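Local coordinates for RagA protein (Porphyromonas gingivalis, PDB 6SLN) that is the TonB-dependent receptor component of the RagAB transporter and probably carries oligopeptides across the outer membrane together with the lipoprotein RagB, at residues K104-L110 with F180-S184; Q207-G211 with R352-E356; L369-N375 with S437-N443. The contacts are given in a common frame with arbitrary orientation. Residues are numbered along the deposited sequence.

Interaction 1. Residues K104-L110 with F180-S184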
loop_
_atom_site.group_PDB
_atom_site.type_symbol
_atom_site.label_atom_id
_atom_site.label_comp_id
_atom_site.label_asym_id
_atom_site.label_seq_id
_atom_site.Cartn_x
_atom_site.Cartn_y
_atom_site.Cartn_z
ATOM N N LYS A 104 -19.618 -28.578 -28.694
ATOM C CA LYS A 104 -20.469 -27.779 -27.816
ATOM C C LYS A 104 -20.945 -28.595 -26.624
ATOM O O LYS A 104 -21.454 -29.710 -26.791
ATOM C CB LYS A 104 -21.686 -27.230 -28.565
ATOM C CG LYS A 104 -22.555 -26.332 -27.690
ATOM C CD LYS A 104 -23.810 -25.864 -28.409
ATOM C CE LYS A 104 -23.823 -24.344 -28.546
ATOM N NZ LYS A 104 -25.208 -23.797 -28.444
ATOM N N VAL A 105 -20.831 -28.019 -25.427
ATOM C CA VAL A 105 -21.205 -28.705 -24.195
ATOM C C VAL A 105 -22.394 -27.994 -23.575
ATOM O O VAL A 105 -22.395 -26.763 -23.438
ATOM C CB VAL A 105 -20.027 -28.784 -23.216
ATOM C CG1 VAL A 105 -20.508 -29.240 -21.887
ATOM C CG2 VAL A 105 -19.012 -29.764 -23.734
ATOM N N SER A 106 -23.402 -28.780 -23.196
ATOM C CA SER A 106 -24.682 -28.316 -22.683
ATOM C C SER A 106 -24.542 -27.792 -21.248
ATOM O O SER A 106 -23.538 -28.026 -20.563
ATOM C CB SER A 106 -25.702 -29.454 -22.760
ATOM O OG SER A 106 -26.634 -29.390 -21.695
ATOM N N SER A 107 -25.575 -27.072 -20.784
ATOM C CA SER A 107 -25.516 -26.517 -19.432
ATOM C C SER A 107 -25.475 -27.612 -18.372
ATOM O O SER A 107 -24.845 -27.425 -17.328
ATOM C CB SER A 107 -26.683 -25.545 -19.184
ATOM O OG SER A 107 -27.955 -26.164 -19.207
ATOM N N GLU A 108 -26.116 -28.762 -18.634
ATOM C CA GLU A 108 -26.056 -29.910 -17.726
ATOM C C GLU A 108 -24.631 -30.211 -17.286
ATOM O O GLU A 108 -24.344 -30.325 -16.089
ATOM C CB GLU A 108 -26.647 -31.148 -18.404
ATOM C CG GLU A 108 -28.154 -31.239 -18.355
ATOM C CD GLU A 108 -28.815 -30.484 -19.496
ATOM O OE1 GLU A 108 -29.900 -30.927 -19.946
ATOM O OE2 GLU A 108 -28.252 -29.452 -19.940
ATOM N N LYS A 109 -23.725 -30.360 -18.249
ATOM C CA LYS A 109 -22.348 -30.678 -17.916
ATOM C C LYS A 109 -21.653 -29.543 -17.180
ATOM O O LYS A 109 -20.561 -29.756 -16.647
ATOM C CB LYS A 109 -21.591 -31.049 -19.190
ATOM C CG LYS A 109 -22.217 -32.227 -19.944
ATOM C CD LYS A 109 -23.035 -31.741 -21.136
ATOM C CE LYS A 109 -23.027 -32.737 -22.301
ATOM N NZ LYS A 109 -23.444 -32.071 -23.580
ATOM N N LEU A 110 -22.268 -28.358 -17.115
ATOM C CA LEU A 110 -21.670 -27.196 -16.470
ATOM C C LEU A 110 -22.279 -26.851 -15.114
ATOM O O LEU A 110 -21.641 -26.129 -14.339
ATOM C CB LEU A 110 -21.792 -25.966 -17.386
ATOM C CG LEU A 110 -21.159 -26.037 -18.784
ATOM C CD1 LEU A 110 -21.663 -24.909 -19.691
ATOM C CD2 LEU A 110 -19.648 -25.983 -18.673
ATOM N N PHE A 180 -24.349 -20.188 -17.146
ATOM C CA PHE A 180 -23.797 -20.599 -18.432
ATOM C C PHE A 180 -24.796 -21.457 -19.198
ATOM O O PHE A 180 -25.290 -22.468 -18.683
ATOM C CB PHE A 180 -22.496 -21.374 -18.238
ATOM C CG PHE A 180 -21.398 -20.584 -17.578
ATOM C CD1 PHE A 180 -21.521 -19.226 -17.370
ATOM C CD2 PHE A 180 -20.235 -21.212 -17.174
ATOM C CE1 PHE A 180 -20.503 -18.515 -16.775
ATOM C CE2 PHE A 180 -19.214 -20.507 -16.575
ATOM C CZ PHE A 180 -19.344 -19.161 -16.376
ATOM N N GLU A 181 -25.087 -21.049 -20.432
ATOM C CA GLU A 181 -25.997 -21.813 -21.278
ATOM C C GLU A 181 -25.266 -22.947 -21.969
ATOM O O GLU A 181 -25.715 -24.098 -21.954
ATOM C CB GLU A 181 -26.638 -20.900 -22.323
ATOM C CG GLU A 181 -27.702 -21.570 -23.162
ATOM C CD GLU A 181 -28.751 -22.248 -22.308
ATOM O OE1 GLU A 181 -28.576 -23.447 -21.999
ATOM O OE2 GLU A 181 -29.745 -21.582 -21.940
ATOM N N SER A 182 -24.140 -22.634 -22.590
ATOM C CA SER A 182 -23.384 -23.622 -23.327
ATOM C C SER A 182 -21.921 -23.231 -23.270
ATOM O O SER A 182 -21.554 -22.154 -22.788
ATOM C CB SER A 182 -23.871 -23.733 -24.774
ATOM O OG SER A 182 -24.244 -22.464 -25.286
ATOM N N MET A 183 -21.085 -24.145 -23.741
ATOM C CA MET A 183 -19.666 -23.886 -23.919
ATOM C C MET A 183 -19.250 -24.556 -25.214
ATOM O O MET A 183 -19.461 -25.762 -25.395
ATOM C CB MET A 183 -18.847 -24.399 -22.736
ATOM C CG MET A 183 -17.366 -24.335 -22.977
ATOM S SD MET A 183 -16.447 -24.857 -21.526
ATOM C CE MET A 183 -17.193 -23.852 -20.243
ATOM N N SER A 184 -18.727 -23.757 -26.134
ATOM C CA SER A 184 -18.250 -24.240 -27.421
ATOM C C SER A 184 -16.729 -24.269 -27.411
ATOM O O SER A 184 -16.083 -23.302 -26.993
ATOM C CB SER A 184 -18.755 -23.359 -28.565
ATOM O OG SER A 184 -20.166 -23.247 -28.555
#
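Leu-110 lies across segment 180-184, its CD1 3.9 Å from Phe-180 CB and its CD2 3.6 Å from Met-183 CE. It reaches this place because the chain turns sharply after Ser-106: residues 107-109 take helical backbone angles, and Leu-110 N donates to Ser-107 O at 2.7 Å. Before the turn, residues 104-106 run antiparallel to 180-184. Val-105 and Met-183 form a hydrogen-bonded pair, with Val-105 N to Met-183 O at 2.6 Å and Met-183 N to Val-105 O at 2.9 Å. Their side chains share the buried face with Leu-110, where Met-183 also meets Met-119 and Leu-122. The other face is more polar: Lys-104, trans at chi1 and chi2, brings CE to 3.8 Å from Ser-184 OG and NZ to 3.6 Å from Ser-182 OG, contacts of packing rather than hydrogen bonding. Toward the turn the regular pairing lapses although the backbones stay about as close: Ser-107 N is 3.2 Å from Glu-181 O, but at a poor angle, while Ser-107 CB packs against Phe-180 O at 3.4 Å. On its far edge the strand 180-186 pairs with 203-208, and there Glu-181 and Ser-182 both face Gln-207 as a classic beta bulge. With strand 102-106 at its outer edge, this is part of the small mixed beta-sheet of the plug domain of TonB-dependent receptors.

Interaction 2. Residues Q207-G211 with R352-E356; sequences QTKKG and RLNFE. With C8E ((hydroxyethyloxy)tri(ethyloxy)octane), chain J.
A single amide nitrogen makes both hydrogen bonds between these segments: Asn-354 ND2 donates to Thr-208 OG1 at 2.7 Å and to the backbone Lys-209 O at 2.8 Å, with N-H...O angles near 150°. The two backbones do not pair; their closest CA atoms, of Lys-210 and Asn-354, are 6.5 Å apart. Residues 207-208 finish a strand, and 209-211 continue extended, with phi from -116° to -78° and psi from 126° to 158°. Residues 352-356 are regular strand, so Arg-352, Asn-354 and Glu-356 point toward 207-211, whereas Leu-353 and Phe-355 lie on the other face and pack on the second RagA subunit. This is a plug-to-barrel contact of a TonB-dependent transporter: the end of a plug strand rests on the inner wall of the barrel. Asn-354 (chi1 -86°, chi2 10°) is held by its second amide atom, OD1, which accepts from Arg-352 NH1 at 2.6 Å. Arg-352 (chi1 t, chi2 t, chi3 m) lays one guanidinium face under the methyl of Thr-208, NH2 to CG2 3.7 Å. Thr-208 (chi1 p) also bonds through OG1 to Asp-163. Lys-210 (chi1 -34°, chi2 m) curls back, its NZ making a weak hydrogen bond to Thr-208 OG1 at 3.3 Å, a salt bridge with Asp-163 and a hydrogen bond to Asn-368; its CE stays 4.3 Å from Glu-356 OE1, and Glu-356 is salt-bridged to Lys-364. A detergent tail runs past the strand, C8E (chain J) C5 lying 3.6 Å from Arg-352 N and 3.8 Å from Leu-353 N.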
loop_
_atom_site.group_PDB
_atom_site.type_symbol
_atom_site.label_atom_id
_atom_site.label_comp_id
_atom_site.label_asym_id
_atom_site.label_seq_id
_atom_site.Cartn_x
_atom_site.Cartn_y
_atom_site.Cartn_z
ATOM N N GLN A 207 -21.107 -19.109 -23.218
ATOM C CA GLN A 207 -22.246 -18.231 -23.445
ATOM C C GLN A 207 -23.226 -18.355 -22.291
ATOM O O GLN A 207 -23.776 -19.437 -22.051
ATOM C CB GLN A 207 -22.947 -18.536 -24.765
ATOM C CG GLN A 207 -23.938 -17.457 -25.106
ATOM C CD GLN A 207 -24.687 -17.745 -26.374
ATOM O OE1 GLN A 207 -24.445 -18.760 -27.033
ATOM N NE2 GLN A 207 -25.610 -16.854 -26.732
ATOM N N THR A 208 -23.468 -17.240 -21.614
ATOM C CA THR A 208 -24.370 -17.192 -20.478
ATOM C C THR A 208 -25.831 -17.148 -20.944
ATOM O O THR A 208 -26.134 -17.002 -22.128
ATOM C CB THR A 208 -24.032 -15.990 -19.587
ATOM O OG1 THR A 208 -24.328 -14.767 -20.278
ATOM C CG2 THR A 208 -22.546 -15.993 -19.198
ATOM N N LYS A 209 -26.746 -17.280 -19.988
ATOM C CA LYS A 209 -28.150 -17.488 -20.315
ATOM C C LYS A 209 -28.878 -16.172 -20.560
ATOM O O LYS A 209 -28.599 -15.149 -19.929
ATOM C CB LYS A 209 -28.856 -18.248 -19.193
ATOM C CG LYS A 209 -28.505 -19.719 -19.118
ATOM C CD LYS A 209 -28.829 -20.313 -17.748
ATOM C CE LYS A 209 -28.849 -21.845 -17.801
ATOM N NZ LYS A 209 -28.643 -22.497 -16.469
ATOM N N LYS A 210 -29.830 -16.217 -21.489
ATOM C CA LYS A 210 -30.770 -15.137 -21.747
ATOM C C LYS A 210 -32.174 -15.628 -21.422
ATOM O O LYS A 210 -32.447 -16.831 -21.417
ATOM C CB LYS A 210 -30.710 -14.664 -23.210
ATOM C CG LYS A 210 -29.327 -14.714 -23.843
ATOM C CD LYS A 210 -28.315 -13.829 -23.114
ATOM C CE LYS A 210 -27.011 -13.700 -23.902
ATOM N NZ LYS A 210 -25.854 -13.578 -22.975
ATOM N N GLY A 211 -33.081 -14.691 -21.168
ATOM C CA GLY A 211 -34.440 -15.065 -20.817
ATOM C C GLY A 211 -35.267 -15.489 -22.021
ATOM O O GLY A 211 -35.378 -14.755 -23.010
ATOM N N ARG A 352 -25.428 -11.428 -11.334
ATOM C CA ARG A 352 -25.407 -11.255 -12.774
ATOM C C ARG A 352 -26.736 -10.682 -13.231
ATOM O O ARG A 352 -27.798 -11.159 -12.820
ATOM C CB ARG A 352 -25.141 -12.577 -13.500
ATOM C CG ARG A 352 -25.743 -12.600 -14.918
ATOM C CD ARG A 352 -25.417 -13.870 -15.675
ATOM N NE ARG A 352 -23.978 -14.100 -15.733
ATOM C CZ ARG A 352 -23.140 -13.381 -16.473
ATOM N NH1 ARG A 352 -23.608 -12.392 -17.233
ATOM N NH2 ARG A 352 -21.837 -13.656 -16.458
ATOM N N LEU A 353 -26.673 -9.672 -14.090
ATOM C CA LEU A 353 -27.845 -9.171 -14.798
ATOM C C LEU A 353 -27.529 -9.214 -16.287
ATOM O O LEU A 353 -26.632 -8.504 -16.755
ATOM C CB LEU A 353 -28.219 -7.755 -14.352
ATOM C CG LEU A 353 -29.458 -7.240 -15.079
ATOM C CD1 LEU A 353 -30.613 -8.217 -14.897
ATOM C CD2 LEU A 353 -29.859 -5.844 -14.625
ATOM N N ASN A 354 -28.240 -10.068 -17.016
ATOM C CA ASN A 354 -28.149 -10.146 -18.465
ATOM C C ASN A 354 -29.383 -9.490 -19.063
ATOM O O ASN A 354 -30.506 -9.740 -18.620
ATOM C CB ASN A 354 -28.054 -11.597 -18.932
ATOM C CG ASN A 354 -26.635 -12.133 -18.931
ATOM O OD1 ASN A 354 -25.708 -11.507 -18.414
ATOM N ND2 ASN A 354 -26.466 -13.313 -19.499
ATOM N N PHE A 355 -29.171 -8.663 -20.082
ATOM C CA PHE A 355 -30.226 -7.820 -20.622
ATOM C C PHE A 355 -30.066 -7.724 -22.131
ATOM O O PHE A 355 -28.947 -7.767 -22.650
ATOM C CB PHE A 355 -30.160 -6.446 -19.965
ATOM C CG PHE A 355 -30.787 -5.358 -20.750
ATOM C CD1 PHE A 355 -32.161 -5.321 -20.930
ATOM C CD2 PHE A 355 -30.009 -4.337 -21.275
ATOM C CE1 PHE A 355 -32.751 -4.297 -21.647
ATOM C CE2 PHE A 355 -30.588 -3.310 -21.993
ATOM C CZ PHE A 355 -31.960 -3.289 -22.181
ATOM N N GLU A 356 -31.192 -7.618 -22.832
ATOM C CA GLU A 356 -31.209 -7.552 -24.290
ATOM C C GLU A 356 -32.554 -6.984 -24.718
ATOM O O GLU A 356 -33.587 -7.354 -24.158
ATOM C CB GLU A 356 -30.992 -8.935 -24.918
ATOM C CG GLU A 356 -30.709 -8.923 -26.413
ATOM C CD GLU A 356 -29.846 -10.105 -26.868
ATOM O OE1 GLU A 356 -29.100 -10.668 -26.031
ATOM O OE2 GLU A 356 -29.913 -10.466 -28.069
HETATM C C1 C8E J . -30.798 -8.994 -9.307
HETATM C C2 C8E J . -29.365 -8.590 -8.947
HETATM C C3 C8E J . -28.423 -8.385 -10.154
HETATM C C4 C8E J . -26.991 -8.044 -9.697
HETATM C C5 C8E J . -25.963 -7.933 -10.825
HETATM C C6 C8E J . -24.721 -7.122 -10.436
HETATM C C7 C8E J . -23.618 -7.241 -11.493
HETATM C C8 C8E J . -22.336 -6.484 -11.131
HETATM O O9 C8E J . -22.227 -5.292 -11.895
HETATM C C10 C8E J . -21.224 -4.391 -11.444
HETATM C C11 C8E J . -21.805 -2.997 -11.177
HETATM O O12 C8E J . -21.617 -2.064 -12.225
HETATM C C13 C8E J . -22.828 -1.422 -12.609
HETATM C C14 C8E J . -22.685 -0.603 -13.902
HETATM O O15 C8E J . -23.754 -0.837 -14.802
HETATM C C16 C8E J . -23.410 -0.765 -16.180
HETATM C C17 C8E J . -24.529 -0.083 -16.973
HETATM O O18 C8E J . -24.197 0.096 -18.341
HETATM C C19 C8E J . -24.997 -0.632 -19.256
HETATM C C20 C8E J . -25.408 0.224 -20.462
HETATM O O21 C8E J . -25.422 -0.538 -21.664
#

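Interaction 3. Residues L369-N375 with S437-N443; sequences LSGAIAN and SESHQAN. With C8E ((hydroxyethyloxy)tri(ethyloxy)octane), chain J; C8E ((hydroxyethyloxy)tri(ethyloxy)octane), chain I.
Six backbone hydrogen bonds join these neighbouring, antiparallel strands of the transmembrane beta-barrel. Ser-370 N meets Asn-443 O at 3.1 Å and Asn-443 N meets Ser-370 O at 2.9 Å; Ala-372 and Gln-441 exchange N to O bonds of 2.9 Å each way; Ala-374 N reaches Ser-439 O at 3.0 Å, and Ser-439 N reaches Ala-374 O at 2.9 Å. The non-hydrogen-bonded pairs between them are Gly-371 with Ala-442, CA atoms 4.3 Å apart, and Ile-373 with His-440, 5.0 Å. Both segments are extended throughout, their axes 4.6 Å apart with directions at 175°. CA-H...O contacts, such as Ile-373 CA to Ser-439 O at 3.3 Å, fill in between the amide bonds. Ser-370, Ala-372, Ala-374, Ser-439, Gln-441 and Asn-443 share the inner face, where Gln-441 and Asn-443 touch Val-171 of the plug. Across the hydrogen-bonded pairs Ala-372 CB lies 4.2 Å from Gln-441 CB and Ala-374 CB 4.3 Å from Ser-439 CB; on the same face Ser-439 OG and Gln-441 OE1 hydrogen-bond to Thr-469 and Thr-467 of the next strand, 456-475. Ile-373 and His-440 occupy the outer face. His-440 (chi1 m) hydrogen-bonds through ND1 to Asn-468 of the second RagA subunit, whose Ile-466 packs on Ile-373. Two detergent molecules lie along this face: C8E (chain J) C8 is 3.6 Å from Gly-371 N, and C8E (chain I) C14 is 3.4 Å from Ala-442 CB. Ile-373 (chi1 m, chi2 t) meets the imidazole edge, its CG1 3.7 Å from His-440 CD2.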
loop_
_atom_site.group_PDB
_atom_site.type_symbol
_atom_site.label_atom_id
_atom_site.label_comp_id
_atom_site.label_asym_id
_atom_site.label_seq_id
_atom_site.Cartn_x
_atom_site.Cartn_y
_atom_site.Cartn_z
ATOM N N LEU A 369 -23.935 -7.977 -17.610
ATOM C CA LEU A 369 -23.212 -7.548 -16.420
ATOM C C LEU A 369 -23.021 -8.664 -15.394
ATOM O O LEU A 369 -23.907 -9.494 -15.175
ATOM C CB LEU A 369 -23.942 -6.382 -15.773
ATOM C CG LEU A 369 -24.252 -5.316 -16.808
ATOM C CD1 LEU A 369 -25.362 -4.348 -16.354
ATOM C CD2 LEU A 369 -22.960 -4.616 -17.154
ATOM N N SER A 370 -21.856 -8.671 -14.753
ATOM C CA SER A 370 -21.546 -9.659 -13.729
ATOM C C SER A 370 -20.618 -9.046 -12.690
ATOM O O SER A 370 -19.870 -8.108 -12.968
ATOM C CB SER A 370 -20.905 -10.919 -14.330
ATOM O OG SER A 370 -19.649 -10.625 -14.916
ATOM N N GLY A 371 -20.663 -9.601 -11.485
ATOM C CA GLY A 371 -19.794 -9.122 -10.428
ATOM C C GLY A 371 -19.737 -10.127 -9.303
ATOM O O GLY A 371 -20.540 -11.062 -9.228
ATOM N N ALA A 372 -18.784 -9.908 -8.405
ATOM C CA ALA A 372 -18.545 -10.882 -7.360
ATOM C C ALA A 372 -17.734 -10.265 -6.237
ATOM O O ALA A 372 -16.887 -9.395 -6.473
ATOM C CB ALA A 372 -17.800 -12.105 -7.912
ATOM N N ILE A 373 -18.018 -10.717 -5.018
ATOM C CA ILE A 373 -17.091 -10.603 -3.902
ATOM C C ILE A 373 -16.515 -11.994 -3.675
ATOM O O ILE A 373 -17.262 -12.962 -3.506
ATOM C CB ILE A 373 -17.779 -10.052 -2.646
ATOM C CG1 ILE A 373 -18.263 -8.617 -2.885
ATOM C CG2 ILE A 373 -16.820 -10.080 -1.466
ATOM C CD1 ILE A 373 -18.867 -7.974 -1.633
ATOM N N ALA A 374 -15.197 -12.109 -3.706
ATOM C CA ALA A 374 -14.549 -13.405 -3.731
ATOM C C ALA A 374 -13.455 -13.457 -2.676
ATOM O O ALA A 374 -12.755 -12.465 -2.446
ATOM C CB ALA A 374 -13.978 -13.697 -5.129
ATOM N N ASN A 375 -13.317 -14.623 -2.033
ATOM C CA ASN A 375 -12.287 -14.872 -1.026
ATOM C C ASN A 375 -11.470 -16.078 -1.479
ATOM O O ASN A 375 -11.995 -17.195 -1.568
ATOM C CB ASN A 375 -12.910 -15.101 0.348
ATOM C CG ASN A 375 -13.795 -13.941 0.790
ATOM O OD1 ASN A 375 -13.357 -12.790 0.816
ATOM N ND2 ASN A 375 -15.045 -14.240 1.142
ATOM N N SER A 437 -8.416 -12.290 1.871
ATOM C CA SER A 437 -8.351 -11.601 0.601
ATOM C C SER A 437 -9.787 -11.375 0.188
ATOM O O SER A 437 -10.567 -12.324 0.131
ATOM C CB SER A 437 -7.594 -12.411 -0.453
ATOM O OG SER A 437 -8.072 -12.149 -1.769
ATOM N N GLU A 438 -10.152 -10.125 -0.051
ATOM C CA GLU A 438 -11.434 -9.799 -0.650
ATOM C C GLU A 438 -11.167 -9.205 -2.025
ATOM O O GLU A 438 -10.381 -8.252 -2.166
ATOM C CB GLU A 438 -12.235 -8.837 0.226
ATOM C CG GLU A 438 -12.823 -9.503 1.441
ATOM C CD GLU A 438 -14.338 -9.422 1.473
ATOM O OE1 GLU A 438 -14.960 -10.129 2.311
ATOM O OE2 GLU A 438 -14.898 -8.637 0.670
ATOM N N SER A 439 -11.799 -9.792 -3.033
ATOM C CA SER A 439 -11.731 -9.304 -4.394
ATOM C C SER A 439 -13.088 -8.762 -4.792
ATOM O O SER A 439 -14.114 -9.435 -4.608
ATOM C CB SER A 439 -11.302 -10.403 -5.366
ATOM O OG SER A 439 -9.905 -10.374 -5.577
ATOM N N HIS A 440 -13.092 -7.554 -5.346
ATOM C CA HIS A 440 -14.305 -6.967 -5.891
ATOM C C HIS A 440 -14.169 -7.027 -7.411
ATOM O O HIS A 440 -13.425 -6.241 -8.013
ATOM C CB HIS A 440 -14.519 -5.555 -5.344
ATOM C CG HIS A 440 -14.727 -5.519 -3.858
ATOM N ND1 HIS A 440 -14.207 -4.529 -3.053
ATOM C CD2 HIS A 440 -15.370 -6.381 -3.028
ATOM C CE1 HIS A 440 -14.533 -4.773 -1.796
ATOM N NE2 HIS A 440 -15.237 -5.890 -1.755
ATOM N N GLN A 441 -14.881 -7.987 -8.010
ATOM C CA GLN A 441 -14.907 -8.208 -9.446
ATOM C C GLN A 441 -16.129 -7.536 -10.046
ATOM O O GLN A 441 -17.250 -7.749 -9.575
ATOM C CB GLN A 441 -14.930 -9.706 -9.774
ATOM C CG GLN A 441 -14.722 -10.020 -11.245
ATOM C CD GLN A 441 -13.326 -9.618 -11.707
ATOM O OE1 GLN A 441 -12.380 -9.584 -10.900
ATOM N NE2 GLN A 441 -13.186 -9.305 -13.003
ATOM N N ALA A 442 -15.910 -6.739 -11.087
ATOM C CA ALA A 442 -16.992 -6.218 -11.903
ATOM C C ALA A 442 -16.623 -6.385 -13.361
ATOM O O ALA A 442 -15.472 -6.166 -13.754
ATOM C CB ALA A 442 -17.273 -4.762 -11.631
ATOM N N ASN A 443 -17.611 -6.775 -14.153
ATOM C CA ASN A 443 -17.441 -7.046 -15.572
ATOM C C ASN A 443 -18.601 -6.368 -16.276
ATOM O O ASN A 443 -19.758 -6.761 -16.090
ATOM C CB ASN A 443 -17.407 -8.555 -15.840
ATOM C CG ASN A 443 -16.472 -9.307 -14.887
ATOM O OD1 ASN A 443 -15.250 -9.083 -14.870
ATOM N ND2 ASN A 443 -17.041 -10.213 -14.102
HETATM C C1 C8E J . -30.798 -8.994 -9.307
HETATM C C2 C8E J . -29.365 -8.590 -8.947
HETATM C C3 C8E J . -28.423 -8.385 -10.154
HETATM C C4 C8E J . -26.991 -8.044 -9.697
HETATM C C5 C8E J . -25.963 -7.933 -10.825
HETATM C C6 C8E J . -24.721 -7.122 -10.436
HETATM C C7 C8E J . -23.618 -7.241 -11.493
HETATM C C8 C8E J . -22.336 -6.484 -11.131
HETATM O O9 C8E J . -22.227 -5.292 -11.895
HETATM C C10 C8E J . -21.224 -4.391 -11.444
HETATM C C11 C8E J . -21.805 -2.997 -11.177
HETATM O O12 C8E J . -21.617 -2.064 -12.225
HETATM C C13 C8E J . -22.828 -1.422 -12.609
HETATM C C14 C8E J . -22.685 -0.603 -13.902
HETATM O O15 C8E J . -23.754 -0.837 -14.802
HETATM C C16 C8E J . -23.410 -0.765 -16.180
HETATM C C17 C8E J . -24.529 -0.083 -16.973
HETATM O O18 C8E J . -24.197 0.096 -18.341
HETATM C C19 C8E J . -24.997 -0.632 -19.256
HETATM C C20 C8E J . -25.408 0.224 -20.462
HETATM O O21 C8E J . -25.422 -0.538 -21.664
HETATM C C1 C8E I . -25.870 -14.054 -1.943
HETATM C C2 C8E I . -26.128 -12.569 -2.205
HETATM C C3 C8E I . -25.606 -12.089 -3.563
HETATM C C4 C8E I . -25.000 -10.676 -3.493
HETATM C C5 C8E I . -23.873 -10.472 -4.515
HETATM C C6 C8E I . -23.803 -9.077 -5.149
HETATM C C7 C8E I . -22.504 -8.887 -5.947
HETATM C C8 C8E I . -22.000 -7.437 -5.894
HETATM O O9 C8E I . -20.601 -7.356 -6.123
HETATM C C10 C8E I . -20.208 -6.382 -7.078
HETATM C C11 C8E I . -18.748 -5.961 -6.859
HETATM O O12 C8E I . -18.358 -4.889 -7.709
HETATM C C13 C8E I . -17.213 -4.159 -7.277
HETATM C C14 C8E I . -16.426 -3.658 -8.500
HETATM O O15 C8E I . -15.521 -2.587 -8.280
HETATM C C16 C8E I . -15.891 -1.411 -8.991
HETATM C C17 C8E I . -16.324 -1.655 -10.452
HETATM O O18 C8E I . -16.983 -0.534 -11.048
HETATM C C19 C8E I . -17.152 -0.620 -12.456
HETATM C C20 C8E I . -17.457 0.756 -13.060
HETATM O O21 C8E I . -17.874 0.710 -14.415
#

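The three contacts step outward from plug to barrel wall. Interaction 1 is buried and internal to the plug, mixing strand pairing with apolar packing; strand 180-186 then hands over to 203-208, whose end enters interaction 2, with Glu-181 N 2.6 Å from Gln-207 O. Interaction 2, only partly buried, joins separate sheets without backbone pairing, through the Asn-354 amide and charged side chains. Its barrel strand, 345-360, neighbours 363-377 of interaction 3, Leu-353 N lying 3.0 Å from Leu-369 O. Interaction 3 is again buried and backbone-bonded, but its outer face meets detergent and the second subunit, as does that of 352-356, whereas no other protein chain touches interaction 1.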